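Local coordinates for alpha-L-rhamnosidase (Aspergillus terreus, PDB 6GSZ), which probably hydrolyses terminal non-reducing alpha-L-rhamnose residues from alpha-L-rhamnosides and binds calcium ions, at residues K348-R353 with F379-E384; E267-R272 with Q387-S392. All blocks are in the same frame, centred on the assembly; numbering follows the deposited sequence.

Contact 1: residues K348-R353 with F379-E384; sequences KGQTIR and FTLSGE. With CA (calcium ion), chain J.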
ATOM      1  N   LYS A 348       4.937 -29.909  28.391  1.00 23.95           N
ATOM      2  CA  LYS A 348       3.778 -29.188  28.847  1.00 22.84           C
ATOM      3  C   LYS A 348       4.194 -28.077  29.824  1.00 21.62           C
ATOM      4  O   LYS A 348       4.877 -28.328  30.820  1.00 23.16           O
ATOM      5  CB  LYS A 348       2.811 -30.157  29.537  1.00 24.05           C
ATOM      6  CG  LYS A 348       1.497 -29.524  29.982  1.00 23.08           C
ATOM      7  CD  LYS A 348       0.501 -30.556  30.518  1.00 24.49           C
ATOM      8  CE  LYS A 348      -0.795 -29.891  30.929  1.00 31.73           C
ATOM      9  NZ  LYS A 348      -1.837 -30.877  31.301  1.00 35.22           N
ATOM     10  N   GLY A 349       3.762 -26.839  29.528  1.00 18.55           N
ATOM     11  CA  GLY A 349       3.988 -25.667  30.379  1.00 20.30           C
ATOM     12  C   GLY A 349       5.304 -24.959  30.143  1.00 19.19           C
ATOM     13  O   GLY A 349       5.550 -23.918  30.756  1.00 21.42           O
ATOM     14  N   GLN A 350       6.144 -25.489  29.246  1.00 19.07           N
ATOM     15  CA  GLN A 350       7.357 -24.785  28.830  1.00 19.79           C
ATOM     16  C   GLN A 350       7.010 -23.686  27.820  1.00 18.87           C
ATOM     17  O   GLN A 350       6.290 -23.927  26.834  1.00 19.18           O
ATOM     18  CB  GLN A 350       8.357 -25.762  28.220  1.00 19.36           C
ATOM     19  CG  GLN A 350       9.656 -25.084  27.803  1.00 21.81           C
ATOM     20  CD  GLN A 350      10.772 -26.072  27.693  1.00 23.79           C
ATOM     21  OE1 GLN A 350      10.833 -27.016  28.479  1.00 28.15           O
ATOM     22  NE2 GLN A 350      11.680 -25.852  26.750  1.00 27.47           N
ATOM     23  N   THR A 351       7.547 -22.487  28.058  1.00 18.91           N
ATOM     24  CA  THR A 351       7.285 -21.339  27.224  1.00 18.04           C
ATOM     25  C   THR A 351       8.498 -21.018  26.340  1.00 20.16           C
ATOM     26  O   THR A 351       9.630 -20.863  26.821  1.00 20.78           O
ATOM     27  CB  THR A 351       6.908 -20.121  28.086  1.00 19.96           C
ATOM     28  OG1 THR A 351       5.824 -20.480  28.940  1.00 20.20           O
ATOM     29  CG2 THR A 351       6.547 -18.887  27.271  1.00 19.24           C
ATOM     30  N   ILE A 352       8.221 -20.855  25.040  1.00 17.11           N
ATOM     31  CA  ILE A 352       9.168 -20.346  24.075  1.00 16.69           C
ATOM     32  C   ILE A 352       8.907 -18.849  23.862  1.00 17.06           C
ATOM     33  O   ILE A 352       7.759 -18.451  23.672  1.00 18.02           O
ATOM     34  CB  ILE A 352       9.025 -21.082  22.728  1.00 18.12           C
ATOM     35  CG1 ILE A 352       8.771 -22.581  22.878  1.00 18.82           C
ATOM     36  CG2 ILE A 352      10.216 -20.778  21.841  1.00 18.48           C
ATOM     37  CD1 ILE A 352       8.577 -23.311  21.558  1.00 19.77           C
ATOM     38  N   ARG A 353       9.990 -18.064  23.830  1.00 17.18           N
ATOM     39  CA  ARG A 353       9.912 -16.633  23.584  1.00 17.59           C
ATOM     40  C   ARG A 353      10.636 -16.307  22.275  1.00 18.89           C
ATOM     41  O   ARG A 353      11.735 -16.855  22.008  1.00 17.69           O
ATOM     42  CB  ARG A 353      10.548 -15.851  24.735  1.00 17.70           C
ATOM     43  CG  ARG A 353      10.379 -14.343  24.630  1.00 17.69           C
ATOM     44  CD  ARG A 353      11.054 -13.562  25.736  1.00 18.29           C
ATOM     45  NE  ARG A 353      12.498 -13.678  25.640  1.00 19.92           N
ATOM     46  CZ  ARG A 353      13.350 -13.229  26.549  1.00 26.75           C
ATOM     47  NH1 ARG A 353      12.902 -12.589  27.619  1.00 27.89           N
ATOM     48  NH2 ARG A 353      14.651 -13.393  26.364  1.00 30.14           N
ATOM     49  N   PHE A 379       4.953 -18.600  23.370  1.00 14.67           N
ATOM     50  CA  PHE A 379       4.129 -19.746  23.086  1.00 15.14           C
ATOM     51  C   PHE A 379       4.382 -20.792  24.166  1.00 16.01           C
ATOM     52  O   PHE A 379       5.506 -21.277  24.287  1.00 16.55           O
ATOM     53  CB  PHE A 379       4.441 -20.327  21.703  1.00 16.38           C
ATOM     54  CG  PHE A 379       3.660 -21.554  21.337  1.00 15.48           C
ATOM     55  CD1 PHE A 379       2.383 -21.461  20.806  1.00 14.58           C
ATOM     56  CD2 PHE A 379       4.182 -22.809  21.601  1.00 17.02           C
ATOM     57  CE1 PHE A 379       1.643 -22.588  20.515  1.00 14.56           C
ATOM     58  CE2 PHE A 379       3.459 -23.938  21.289  1.00 16.55           C
ATOM     59  CZ  PHE A 379       2.183 -23.831  20.763  1.00 16.69           C
ATOM     60  N   THR A 380       3.331 -21.118  24.914  1.00 14.46           N
ATOM     61  CA  THR A 380       3.458 -22.162  25.944  1.00 14.88           C
ATOM     62  C   THR A 380       2.956 -23.487  25.357  1.00 14.39           C
ATOM     63  O   THR A 380       1.787 -23.605  24.883  1.00 15.00           O
ATOM     64  CB  THR A 380       2.756 -21.814  27.241  1.00 14.52           C
ATOM     65  OG1 THR A 380       3.319 -20.602  27.737  1.00 17.60           O
ATOM     66  CG2 THR A 380       2.867 -22.933  28.268  1.00 16.99           C
ATOM     67  N   LEU A 381       3.853 -24.481  25.394  1.00 16.14           N
ATOM     68  CA  LEU A 381       3.648 -25.817  24.824  1.00 16.32           C
ATOM     69  C   LEU A 381       2.671 -26.624  25.693  1.00 16.98           C
ATOM     70  O   LEU A 381       2.525 -26.377  26.909  1.00 17.21           O
ATOM     71  CB  LEU A 381       4.996 -26.545  24.787  1.00 19.17           C
ATOM     72  CG  LEU A 381       6.009 -25.957  23.811  1.00 18.00           C
ATOM     73  CD1 LEU A 381       7.427 -26.072  24.351  1.00 22.09           C
ATOM     74  CD2 LEU A 381       5.879 -26.623  22.461  1.00 19.37           C
ATOM     75  N   SER A 382       2.026 -27.612  25.076  1.00 17.43           N
ATOM     76  CA  SER A 382       1.051 -28.469  25.760  1.00 19.43           C
ATOM     77  C   SER A 382       1.597 -29.881  26.023  1.00 21.61           C
ATOM     78  O   SER A 382       0.966 -30.608  26.795  1.00 23.60           O
ATOM     79  CB  SER A 382      -0.214 -28.591  24.968  1.00 20.37           C
ATOM     80  OG  SER A 382       0.024 -29.367  23.807  1.00 21.71           O
ATOM     81  N   GLY A 383       2.709 -30.243  25.370  1.00 22.18           N
ATOM     82  CA  GLY A 383       3.321 -31.627  25.313  1.00 25.71           C
ATOM     83  C   GLY A 383       2.414 -32.681  24.728  1.00 31.65           C
ATOM     84  O   GLY A 383       2.691 -33.892  24.918  1.00 46.43           O
ATOM     85  N   GLU A 384       1.329 -32.230  24.071  0.50 30.95           N
ATOM     86  CA  GLU A 384       0.364 -33.084  23.365  0.50 31.43           C
ATOM     87  C   GLU A 384       0.773 -33.142  21.894  0.50 34.44           C
ATOM     88  O   GLU A 384       0.053 -32.650  21.002  0.50 39.89           O
ATOM     89  CB  GLU A 384      -1.063 -32.538  23.437  0.50 29.92           C
ATOM     90  CG  GLU A 384      -1.594 -32.343  24.845  1.00 28.39           C
ATOM     91  CD  GLU A 384      -2.934 -31.638  24.968  1.00 25.11           C
ATOM     92  OE1 GLU A 384      -3.620 -31.299  23.969  1.00 28.38           O
ATOM     93  OE2 GLU A 384      -3.264 -31.355  26.100  1.00 29.50           O
TER
HETATM   94 CA    CA J 928      -4.972 -29.927  25.456  0.80 22.42          CA
HETATM   95  O   HOH W   1      -6.306 -27.953  26.110  1.00 26.68           O
HETATM   96  O   HOH W   2      -6.556 -30.067  23.676  1.00 32.57           O
HETATM   97  O   HOH W   3      -3.914 -29.071  27.457  1.00 35.07           O
HETATM   98  O   HOH W   4      -3.671 -28.391  24.267  1.00 25.03           O

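Contact 2: residues E267-R272 with Q387-S392; sequences EEYDSR and QEWEPS. With CA (calcium ion), chain O; CA (calcium ion), chain B.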
ATOM      1  N   GLU A 267       2.121 -11.359  20.930  1.00 11.96           N
ATOM      2  CA  GLU A 267       1.087 -12.316  21.337  1.00 12.73           C
ATOM      3  C   GLU A 267       1.655 -13.305  22.366  1.00 12.37           C
ATOM      4  O   GLU A 267       2.736 -13.886  22.144  1.00 14.23           O
ATOM      5  CB  GLU A 267       0.563 -13.115  20.143  1.00 13.16           C
ATOM      6  CG  GLU A 267      -0.426 -14.187  20.554  1.00 12.80           C
ATOM      7  CD  GLU A 267      -1.288 -14.747  19.435  1.00 14.10           C
ATOM      8  OE1 GLU A 267      -1.821 -13.909  18.634  1.00 13.47           O
ATOM      9  OE2 GLU A 267      -1.322 -16.007  19.299  1.00 14.19           O
ATOM     10  N   GLU A 268       0.888 -13.513  23.455  1.00 12.62           N
ATOM     11  CA  GLU A 268       1.112 -14.580  24.452  1.00 14.40           C
ATOM     12  C   GLU A 268      -0.004 -15.615  24.236  1.00 13.34           C
ATOM     13  O   GLU A 268      -1.191 -15.277  24.335  1.00 14.65           O
ATOM     14  CB  GLU A 268       1.112 -14.032  25.867  1.00 14.77           C
ATOM     15  CG  GLU A 268       1.229 -15.131  26.900  1.00 18.72           C
ATOM     16  CD  GLU A 268       1.294 -14.697  28.352  1.00 24.70           C
ATOM     17  OE1 GLU A 268       1.451 -13.511  28.650  1.00 24.88           O
ATOM     18  OE2 GLU A 268       1.212 -15.601  29.213  1.00 33.60           O
ATOM     19  N   TYR A 269       0.410 -16.839  23.897  1.00 13.02           N
ATOM     20  CA  TYR A 269      -0.506 -17.937  23.602  1.00 13.26           C
ATOM     21  C   TYR A 269      -0.183 -19.087  24.552  1.00 14.38           C
ATOM     22  O   TYR A 269       0.949 -19.563  24.556  1.00 15.44           O
ATOM     23  CB  TYR A 269      -0.313 -18.353  22.144  1.00 14.25           C
ATOM     24  CG  TYR A 269      -1.277 -19.376  21.623  1.00 12.89           C
ATOM     25  CD1 TYR A 269      -1.042 -20.735  21.780  1.00 14.69           C
ATOM     26  CD2 TYR A 269      -2.421 -19.003  20.943  1.00 13.45           C
ATOM     27  CE1 TYR A 269      -1.915 -21.687  21.264  1.00 14.76           C
ATOM     28  CE2 TYR A 269      -3.296 -19.938  20.424  1.00 14.63           C
ATOM     29  CZ  TYR A 269      -3.055 -21.294  20.586  1.00 14.63           C
ATOM     30  OH  TYR A 269      -3.944 -22.201  20.094  1.00 15.72           O
ATOM     31  N   ASP A 270      -1.214 -19.588  25.224  1.00 14.50           N
ATOM     32  CA  ASP A 270      -1.070 -20.742  26.146  1.00 14.00           C
ATOM     33  C   ASP A 270      -1.851 -21.902  25.549  1.00 13.91           C
ATOM     34  O   ASP A 270      -3.073 -21.965  25.711  1.00 14.04           O
ATOM     35  CB  ASP A 270      -1.496 -20.414  27.571  1.00 14.93           C
ATOM     36  CG  ASP A 270      -1.226 -21.539  28.551  1.00 16.03           C
ATOM     37  OD1 ASP A 270      -0.873 -22.670  28.088  1.00 16.38           O
ATOM     38  OD2 ASP A 270      -1.373 -21.252  29.779  1.00 19.69           O
ATOM     39  N   SER A 271      -1.148 -22.822  24.879  1.00 13.89           N
ATOM     40  CA  SER A 271      -1.830 -23.892  24.151  1.00 15.63           C
ATOM     41  C   SER A 271      -2.546 -24.878  25.097  1.00 16.28           C
ATOM     42  O   SER A 271      -3.405 -25.643  24.660  1.00 17.20           O
ATOM     43  CB  SER A 271      -0.865 -24.643  23.239  1.00 16.84           C
ATOM     44  OG  SER A 271       0.091 -25.400  23.976  1.00 16.22           O
ATOM     45  N   ARG A 272      -2.219 -24.836  26.391  1.00 15.20           N
ATOM     46  CA  ARG A 272      -2.894 -25.655  27.368  1.00 15.79           C
ATOM     47  C   ARG A 272      -4.371 -25.267  27.497  1.00 16.98           C
ATOM     48  O   ARG A 272      -5.190 -26.056  28.005  1.00 18.62           O
ATOM     49  CB  ARG A 272      -2.209 -25.576  28.739  1.00 16.28           C
ATOM     50  CG  ARG A 272      -0.790 -26.114  28.734  1.00 17.94           C
ATOM     51  CD  ARG A 272      -0.071 -25.813  30.019  1.00 19.57           C
ATOM     52  NE  ARG A 272       0.069 -24.380  30.261  1.00 18.17           N
ATOM     53  CZ  ARG A 272       0.624 -23.824  31.321  1.00 18.53           C
ATOM     54  NH1 ARG A 272       1.086 -24.589  32.311  1.00 20.32           N
ATOM     55  NH2 ARG A 272       0.639 -22.506  31.419  1.00 20.71           N
ATOM     56  N   GLN A 387       2.905 -29.404  17.689  1.00 20.47           N
ATOM     57  CA  GLN A 387       1.940 -28.298  17.633  1.00 18.42           C
ATOM     58  C   GLN A 387       2.354 -27.345  16.503  1.00 17.10           C
ATOM     59  O   GLN A 387       3.516 -27.185  16.260  1.00 19.88           O
ATOM     60  CB  GLN A 387       1.930 -27.567  18.972  1.00 18.67           C
ATOM     61  CG  GLN A 387       1.581 -28.481  20.146  1.00 19.17           C
ATOM     62  CD  GLN A 387       1.597 -27.733  21.456  1.00 18.77           C
ATOM     63  OE1 GLN A 387       2.542 -27.868  22.249  1.00 20.21           O
ATOM     64  NE2 GLN A 387       0.571 -26.910  21.673  1.00 17.88           N
ATOM     65  N   GLU A 388       1.368 -26.745  15.823  1.00 18.49           N
ATOM     66  CA  GLU A 388       1.626 -25.716  14.851  0.70 18.20           C
ATOM     67  C   GLU A 388       0.969 -24.418  15.322  1.00 18.49           C
ATOM     68  O   GLU A 388      -0.176 -24.429  15.797  1.00 21.37           O
ATOM     69  CB  GLU A 388       1.097 -26.121  13.489  0.70 20.95           C
ATOM     70  CG  GLU A 388       1.822 -27.310  12.924  0.70 26.63           C
ATOM     71  CD  GLU A 388       1.452 -27.639  11.497  0.70 34.59           C
ATOM     72  OE1 GLU A 388       0.353 -27.249  11.070  0.70 50.82           O
ATOM     73  OE2 GLU A 388       2.274 -28.263  10.823  0.70 52.56           O
ATOM     74  N   TRP A 389       1.701 -23.310  15.181  1.00 15.90           N
ATOM     75  CA  TRP A 389       1.199 -22.016  15.658  1.00 13.76           C
ATOM     76  C   TRP A 389       1.710 -20.903  14.764  1.00 13.76           C
ATOM     77  O   TRP A 389       2.864 -20.884  14.346  1.00 14.74           O
ATOM     78  CB  TRP A 389       1.591 -21.805  17.120  1.00 16.10           C
ATOM     79  CG  TRP A 389       1.315 -20.443  17.690  1.00 15.26           C
ATOM     80  CD1 TRP A 389       0.153 -20.014  18.259  1.00 16.99           C
ATOM     81  CD2 TRP A 389       2.211 -19.324  17.733  1.00 15.77           C
ATOM     82  NE1 TRP A 389       0.274 -18.719  18.689  1.00 16.34           N
ATOM     83  CE2 TRP A 389       1.523 -18.263  18.356  1.00 16.80           C
ATOM     84  CE3 TRP A 389       3.508 -19.095  17.250  1.00 17.67           C
ATOM     85  CZ2 TRP A 389       2.124 -17.027  18.569  1.00 17.84           C
ATOM     86  CZ3 TRP A 389       4.097 -17.868  17.457  1.00 19.18           C
ATOM     87  CH2 TRP A 389       3.408 -16.850  18.109  1.00 18.34           C
ATOM     88  N   GLU A 390       0.814 -19.927  14.619  1.00 13.77           N
ATOM     89  CA  GLU A 390       1.114 -18.591  14.148  1.00 12.48           C
ATOM     90  C   GLU A 390       0.309 -17.648  15.032  1.00 13.53           C
ATOM     91  O   GLU A 390      -0.808 -18.011  15.450  1.00 13.69           O
ATOM     92  CB  GLU A 390       0.679 -18.335  12.695  1.00 14.57           C
ATOM     93  CG  GLU A 390       1.448 -19.121  11.665  1.00 14.78           C
ATOM     94  CD  GLU A 390       0.974 -18.969  10.218  1.00 15.58           C
ATOM     95  OE1 GLU A 390       0.389 -17.907   9.834  1.00 15.76           O
ATOM     96  OE2 GLU A 390       1.230 -19.923   9.468  1.00 17.73           O
ATOM     97  N   PRO A 391       0.809 -16.431  15.315  1.00 12.11           N
ATOM     98  CA  PRO A 391      -0.002 -15.467  16.053  1.00 13.25           C
ATOM     99  C   PRO A 391      -1.198 -15.030  15.215  1.00 13.04           C
ATOM    100  O   PRO A 391      -1.178 -15.148  13.965  1.00 13.76           O
ATOM    101  CB  PRO A 391       0.956 -14.318  16.354  1.00 13.88           C
ATOM    102  CG  PRO A 391       1.973 -14.410  15.212  1.00 14.60           C
ATOM    103  CD  PRO A 391       2.107 -15.887  14.878  1.00 13.18           C
ATOM    104  N   SER A 392      -2.178 -14.434  15.883  1.00 12.16           N
ATOM    105  CA  SER A 392      -3.447 -14.070  15.258  1.00 12.08           C
ATOM    106  C   SER A 392      -3.646 -12.575  15.071  1.00 12.20           C
ATOM    107  O   SER A 392      -4.162 -12.155  14.014  1.00 13.12           O
ATOM    108  CB  SER A 392      -4.607 -14.611  16.083  1.00 13.24           C
ATOM    109  OG  SER A 392      -4.662 -16.024  16.024  1.00 16.13           O
TER
HETATM  110 CA    CA O 933       2.124 -14.193  30.837  0.50 37.61          CA
HETATM  111 CA    CA B 946      -4.849 -17.187  13.893  0.60 42.44          CA
HETATM  112  O   HOH W   5      -2.702 -17.314  17.425  1.00 14.41           O
HETATM  113  O   HOH W   6      -3.020 -18.427  13.580  1.00 31.34           O
HETATM  114  O   HOH W   7       3.139 -14.144  33.017  1.00 55.57           O
HETATM  115  O   HOH W   8      -0.025 -14.220  31.656  1.00 60.04           O
HETATM  116  O   HOH W   9      -5.552 -18.746  14.948  1.00 37.36           O

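Contact 1: residues K348-R353 with F379-E384
Phe379 and Ile352 meet obliquely, the methyl CD1 of Ile352 lying 4.4 Å from the ring atom CD2 of Phe379. At the edge of that ring, in its plane, sits the methyl CD2 of Leu381, 3.8 Å from Phe379 CE2, while the ring of Trp389 meets Phe379 from outside the two segments. Phe379 CG is anti to the backbone N (chi1 178°), on the side of the sheet that Ile352 shares. Leu381 also reaches the other segment, its CD1 4.0 Å from Ile352 CG1. Branched and aromatic residues suit this buried side.

Thr351 and Thr380 share the other side of the sheet as a non-hydrogen-bonded antiparallel pair. Their hydroxyls join OG1 to OG1 at 2.8 Å, a bond either could donate, and the methyl CG2 of Thr380 rests 3.6 Å from Gly349 CA. Ile352 and Phe379 form the neighbouring hydrogen-bonded pair, with a bond each way between their backbones. On the other side of the threonine pair, Leu381 N bonds to Gln350 O, and Gly349 N gives Leu381 O a nearly straight bond of 2.9 Å. Gly349 and Gly383 both have positive phi, a backbone shape that glycine adopts easily as the strands give way to loops. The extended chain of Lys348 starts beside Ser382 O, 3.3 Å from CB. In the conformer described, Glu384 grips a calcium ion with both carboxylate oxygens, and four waters complete the modelled shell. The whole joins two inner, antiparallel strands of the mixed sheet, where their ends run into loops, in the concanavalin-like domain.

Contact 2: residues E267-R272 with Q387-S392
Glu267 and Pro391 bring the two backbones nearest, CA to CA 6.2 Å, and from there the segments run in roughly opposite directions (146° apart) and diverge to 8.7 Å between the CA atoms of Ser271 and Gln387. They do not pair as strands, so side chains span the gap.

Glu267 reaches across with CG anti to the backbone N (chi1 175°). Its OE1 receives an almost linear bond from Ser392 N, 2.8 Å long and on the syn side, and is also bonded to Ser261. OE2 takes a longer, more bent bond from Trp389 NE1 on the anti side, plus a water that also links Glu390 O to Ser392 OG. A carboxylate suits this buried place because each oxygen can take several donors.

The strands belong to different sheets, 266-270 beside 376-380 and 387-389 at the edge of a four-stranded antiparallel sheet, so the contact joins two facing sheets of a beta-sandwich, as in concanavalin-like domains, by hydrogen bonds and packing. Within it Trp389 CD1 stands 3.6 Å above the centre of the Tyr269 ring, the planes 54° apart, while the hydroxyl of Tyr269 bonds to Glu274. Gln387 NE2 donates to Ser271 OG at 2.8 Å, and that oxygen lies near the Gln387 amide plane; this small hydroxyl also bonds to Thr380 O. Ser392 OG binds a calcium ion at 2.4 Å; Glu158 binds it too.

Contact 1 is nested within the chain loop that contact 2 closes, and their centres are 9 Å apart. Strand 376-380 connects them, pairing with 351-361 on one side and with 266-270 on the other: Thr380 N probably bonds to Tyr269 O (2.9 Å). Gln387 OE1 reaches back to Ser382 N. Calcium ions lie around both, held by Glu384, Glu268 and Ser392; the side chains of Thr380 and Glu268 are about 6 Å apart. Neither contact includes a residue of the glucose pocket, whose residues belong to the six-hairpin glycosidase domain.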